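Local coordinates for pinoresinol-lariciresinol reductase (Thuja plicata, PDB 1QYD), which reduces pinoresinol to lariciresinol, and the (-)-lariciresinol enantiomer on to (+)-secoisolariciresinol, in lignan biosynthesis, using hydride from NADPH, at residues Asn158-Leu171 and Arg269-Leu281. Sequence-based numbering, arbitrary orientation.
Sequences NMFAGYFAGSLAQL and RCHLYQIFFRGDL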
# COMPACT_ATOMS: atom_id res chain seq x y z
N ASN A 158 12.88 -15.81 -11.19
CA ASN A 158 13.46 -14.72 -11.98
C ASN A 158 12.63 -14.04 -13.08
O ASN A 158 11.50 -13.62 -12.81
CB ASN A 158 14.83 -15.22 -12.54
CG ASN A 158 15.81 -15.59 -11.42
OD1 ASN A 158 16.34 -16.72 -11.35
ND2 ASN A 158 16.05 -14.65 -10.50
N MET A 159 13.14 -13.86 -14.30
CA MET A 159 12.42 -13.11 -15.30
C MET A 159 11.65 -14.04 -16.18
O MET A 159 12.21 -15.03 -16.66
CB MET A 159 13.36 -12.29 -16.20
CG MET A 159 14.01 -11.10 -15.50
SD MET A 159 15.02 -10.10 -16.60
CE MET A 159 16.43 -11.14 -16.56
N PHE A 160 10.37 -13.72 -16.38
CA PHE A 160 9.57 -14.52 -17.29
C PHE A 160 9.98 -13.98 -18.65
O PHE A 160 10.06 -12.77 -18.86
CB PHE A 160 8.05 -14.33 -17.10
CG PHE A 160 7.46 -14.54 -15.70
CD1 PHE A 160 7.87 -15.59 -14.87
CD2 PHE A 160 6.52 -13.61 -15.23
CE1 PHE A 160 7.33 -15.68 -13.58
CE2 PHE A 160 5.99 -13.72 -13.94
CZ PHE A 160 6.39 -14.75 -13.12
N ALA A 161 10.29 -14.86 -19.58
CA ALA A 161 10.75 -14.46 -20.90
C ALA A 161 9.73 -13.63 -21.69
O ALA A 161 10.08 -12.68 -22.37
CB ALA A 161 11.10 -15.73 -21.59
N GLY A 162 8.43 -13.91 -21.56
CA GLY A 162 7.40 -13.11 -22.20
C GLY A 162 7.10 -11.80 -21.50
O GLY A 162 6.02 -11.25 -21.64
N TYR A 163 8.03 -11.31 -20.71
CA TYR A 163 7.86 -10.05 -20.01
C TYR A 163 9.13 -9.24 -20.20
O TYR A 163 9.08 -8.01 -20.17
CB TYR A 163 7.65 -10.27 -18.54
CG TYR A 163 6.27 -9.87 -18.09
CD1 TYR A 163 5.92 -8.53 -18.02
CD2 TYR A 163 5.34 -10.86 -17.79
CE1 TYR A 163 4.62 -8.18 -17.65
CE2 TYR A 163 4.04 -10.52 -17.41
CZ TYR A 163 3.70 -9.18 -17.35
OH TYR A 163 2.43 -8.85 -16.98
N PHE A 164 10.29 -9.91 -20.33
CA PHE A 164 11.54 -9.20 -20.50
C PHE A 164 12.23 -9.54 -21.82
O PHE A 164 12.94 -8.70 -22.33
CB PHE A 164 12.48 -9.49 -19.27
CG PHE A 164 11.99 -8.75 -18.02
CD1 PHE A 164 11.25 -9.43 -17.03
CD2 PHE A 164 12.16 -7.37 -17.90
CE1 PHE A 164 10.69 -8.74 -15.95
CE2 PHE A 164 11.60 -6.68 -16.83
CZ PHE A 164 10.87 -7.37 -15.86
N ALA A 165 12.05 -10.71 -22.42
CA ALA A 165 12.65 -11.02 -23.72
C ALA A 165 11.74 -10.74 -24.90
O ALA A 165 12.10 -10.82 -26.08
CB ALA A 165 13.01 -12.48 -23.84
N GLY A 166 10.48 -10.51 -24.53
CA GLY A 166 9.44 -10.13 -25.46
C GLY A 166 9.74 -8.71 -25.84
O GLY A 166 10.10 -8.45 -26.97
N SER A 167 9.71 -7.87 -24.81
CA SER A 167 10.05 -6.47 -24.89
C SER A 167 11.52 -6.19 -25.19
O SER A 167 11.83 -5.10 -25.68
CB SER A 167 9.69 -5.83 -23.57
OG SER A 167 10.31 -6.60 -22.55
N LEU A 168 12.40 -7.17 -24.89
CA LEU A 168 13.88 -7.12 -24.89
C LEU A 168 14.41 -6.25 -23.74
O LEU A 168 15.60 -5.98 -23.62
CB LEU A 168 14.40 -6.61 -26.25
CG LEU A 168 15.32 -7.50 -27.10
CD1 LEU A 168 14.93 -8.94 -27.03
CD2 LEU A 168 15.24 -7.03 -28.55
N ALA A 169 13.45 -5.95 -22.84
CA ALA A 169 13.48 -5.19 -21.60
C ALA A 169 13.30 -3.68 -21.72
O ALA A 169 13.82 -2.88 -20.92
CB ALA A 169 14.78 -5.51 -20.87
N GLN A 170 12.46 -3.25 -22.67
CA GLN A 170 12.33 -1.83 -22.93
C GLN A 170 11.25 -1.06 -22.22
O GLN A 170 10.08 -1.45 -22.09
CB GLN A 170 12.19 -1.62 -24.42
CG GLN A 170 13.56 -1.11 -24.90
CD GLN A 170 14.45 -2.11 -25.62
OE1 GLN A 170 15.58 -2.40 -25.24
NE2 GLN A 170 13.98 -2.63 -26.73
N LEU A 171 11.76 0.09 -21.79
CA LEU A 171 11.11 1.11 -20.98
C LEU A 171 9.76 1.59 -21.46
O LEU A 171 9.18 2.49 -20.82
CB LEU A 171 11.98 2.40 -20.85
CG LEU A 171 13.40 2.51 -20.29
CD1 LEU A 171 13.79 3.96 -20.16
CD2 LEU A 171 13.47 1.91 -18.91
N ARG A 269 10.82 0.62 -13.12
CA ARG A 269 12.18 1.12 -13.17
C ARG A 269 12.64 0.96 -11.72
O ARG A 269 11.85 1.25 -10.84
CB ARG A 269 12.20 2.60 -13.63
CG ARG A 269 11.84 2.77 -15.12
CD ARG A 269 11.95 4.18 -15.69
NE ARG A 269 11.38 4.22 -17.05
CZ ARG A 269 10.44 5.11 -17.43
NH1 ARG A 269 9.96 6.06 -16.61
NH2 ARG A 269 9.87 5.02 -18.64
N CYS A 270 13.85 0.49 -11.41
CA CYS A 270 14.35 0.19 -10.05
C CYS A 270 13.70 -1.06 -9.53
O CYS A 270 13.02 -1.16 -8.50
CB CYS A 270 14.13 1.31 -8.99
SG CYS A 270 12.49 1.67 -8.32
N HIS A 271 14.06 -2.03 -10.35
CA HIS A 271 13.62 -3.41 -10.32
C HIS A 271 14.33 -3.78 -11.60
O HIS A 271 15.28 -4.54 -11.60
CB HIS A 271 12.09 -3.43 -10.39
CG HIS A 271 11.38 -4.54 -11.12
ND1 HIS A 271 10.40 -4.34 -12.00
CD2 HIS A 271 11.58 -5.89 -10.98
CE1 HIS A 271 10.02 -5.52 -12.39
NE2 HIS A 271 10.72 -6.45 -11.78
N LEU A 272 13.95 -3.14 -12.69
CA LEU A 272 14.65 -3.25 -13.95
C LEU A 272 16.05 -2.68 -13.78
O LEU A 272 16.96 -2.96 -14.55
CB LEU A 272 13.87 -2.47 -14.94
CG LEU A 272 14.27 -2.39 -16.37
CD1 LEU A 272 14.14 -3.73 -17.04
CD2 LEU A 272 13.34 -1.41 -17.03
N TYR A 273 16.18 -1.84 -12.76
CA TYR A 273 17.44 -1.26 -12.40
C TYR A 273 18.14 -2.13 -11.34
O TYR A 273 19.34 -2.01 -11.16
CB TYR A 273 17.16 0.19 -11.95
CG TYR A 273 16.85 1.14 -13.14
CD1 TYR A 273 17.68 2.25 -13.38
CD2 TYR A 273 15.80 0.92 -14.04
CE1 TYR A 273 17.48 3.10 -14.47
CE2 TYR A 273 15.59 1.76 -15.14
CZ TYR A 273 16.43 2.85 -15.36
OH TYR A 273 16.25 3.67 -16.46
N GLN A 274 17.46 -3.05 -10.66
CA GLN A 274 18.11 -3.99 -9.75
C GLN A 274 18.53 -5.20 -10.57
O GLN A 274 19.56 -5.79 -10.27
CB GLN A 274 17.16 -4.49 -8.68
CG GLN A 274 16.24 -3.46 -8.03
CD GLN A 274 16.80 -2.45 -7.04
OE1 GLN A 274 17.84 -2.61 -6.39
NE2 GLN A 274 16.06 -1.36 -6.88
N ILE A 275 17.74 -5.62 -11.58
CA ILE A 275 18.05 -6.66 -12.57
C ILE A 275 19.32 -6.35 -13.45
O ILE A 275 20.30 -7.11 -13.50
CB ILE A 275 16.82 -6.86 -13.53
CG1 ILE A 275 15.62 -7.35 -12.80
CG2 ILE A 275 17.10 -7.95 -14.55
CD1 ILE A 275 14.39 -7.39 -13.74
N PHE A 276 19.32 -5.21 -14.18
CA PHE A 276 20.40 -4.87 -15.11
C PHE A 276 21.24 -3.66 -14.67
O PHE A 276 21.35 -2.69 -15.44
CB PHE A 276 19.81 -4.60 -16.54
CG PHE A 276 18.78 -5.57 -17.13
CD1 PHE A 276 19.18 -6.78 -17.67
CD2 PHE A 276 17.41 -5.22 -17.14
CE1 PHE A 276 18.22 -7.65 -18.20
CE2 PHE A 276 16.46 -6.09 -17.67
CZ PHE A 276 16.86 -7.31 -18.21
N PHE A 277 21.84 -3.66 -13.45
CA PHE A 277 22.75 -2.64 -12.92
C PHE A 277 23.46 -3.05 -11.64
O PHE A 277 24.68 -2.84 -11.53
CB PHE A 277 22.10 -1.32 -12.55
CG PHE A 277 21.93 -0.34 -13.68
CD1 PHE A 277 20.63 0.08 -14.03
CD2 PHE A 277 23.05 0.13 -14.38
CE1 PHE A 277 20.46 0.96 -15.09
CE2 PHE A 277 22.85 1.02 -15.44
CZ PHE A 277 21.56 1.43 -15.79
N ARG A 278 22.68 -3.49 -10.62
CA ARG A 278 23.18 -4.01 -9.35
C ARG A 278 23.14 -5.54 -9.42
O ARG A 278 23.64 -6.25 -8.55
CB ARG A 278 22.32 -3.54 -8.15
CG ARG A 278 22.80 -2.31 -7.35
CD ARG A 278 22.93 -0.98 -8.14
NE ARG A 278 21.69 -0.58 -8.81
CZ ARG A 278 21.34 0.66 -9.21
NH1 ARG A 278 22.11 1.74 -9.04
NH2 ARG A 278 20.14 0.80 -9.79
N GLY A 279 22.54 -6.06 -10.50
CA GLY A 279 22.56 -7.47 -10.84
C GLY A 279 22.00 -8.49 -9.86
O GLY A 279 22.51 -9.59 -9.85
N ASP A 280 20.93 -8.18 -9.11
CA ASP A 280 20.30 -9.12 -8.18
C ASP A 280 19.68 -10.41 -8.72
O ASP A 280 18.84 -11.02 -8.04
CB ASP A 280 19.24 -8.38 -7.38
CG ASP A 280 19.78 -7.24 -6.54
OD1 ASP A 280 19.10 -6.21 -6.43
OD2 ASP A 280 20.87 -7.41 -5.99
N LEU A 281 20.04 -10.92 -9.90
CA LEU A 281 19.49 -12.19 -10.32
C LEU A 281 20.46 -13.36 -10.18
O LEU A 281 20.09 -14.49 -9.84
CB LEU A 281 19.01 -12.04 -11.78
CG LEU A 281 17.51 -11.67 -11.88
CD1 LEU A 281 17.31 -10.23 -11.59
CD2 LEU A 281 17.00 -11.85 -13.27
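Beside the probable substrate site of this NmrA-type reductase, Phe-164 and Met-159, from helix 161-164 and strand 159-160, pack against helix 272-275 and the turns flanking it. The Phe-164 ring reaches His-271, inferred to bind substrate, which stands at the N-cap of that helix: Phe-164 CZ lies 4.0 Å from His-271 CE1, the two ring planes turned 80° apart. Ile-275 CD1 sits over one face of the Phe-164 ring, offset toward its rim, while Leu-272 CD1 comes within 3.9 Å of Phe-164 CE2. Deeper in, the straight chi2 of Met-159 (-176°) carries its sulfur out to Ile-275, and the bend at chi3 (-80°) turns the CE methyl onto Leu-281 CD2. Met-159 SD packs 3.6 Å from Ile-275 CG2; it also lies 3.7 Å from Phe-276 CZ, an oblique Met-aromatic contact. Ile-275 CG2 in turn lies over the centre of the Phe-276 ring, and Ala-169 CB meets Phe-276 CE2 at 3.7 Å. Trp-194 of strand 191-195 also touches both Met-159 and Phe-164. At the other end of the contact, Arg-269, extended from CG to NE, crosses Leu-171 at about a right angle, and Arg-269 NH2 gives a weak hydrogen bond to Leu-171 O (3.4 Å). Apart from that long bond the grip is dispersive, so shape more than polarity sets the fit, consistent with Phe-164 walling the CE1 side of His-271, whose ND1 is weakly bonded to Val-268 O.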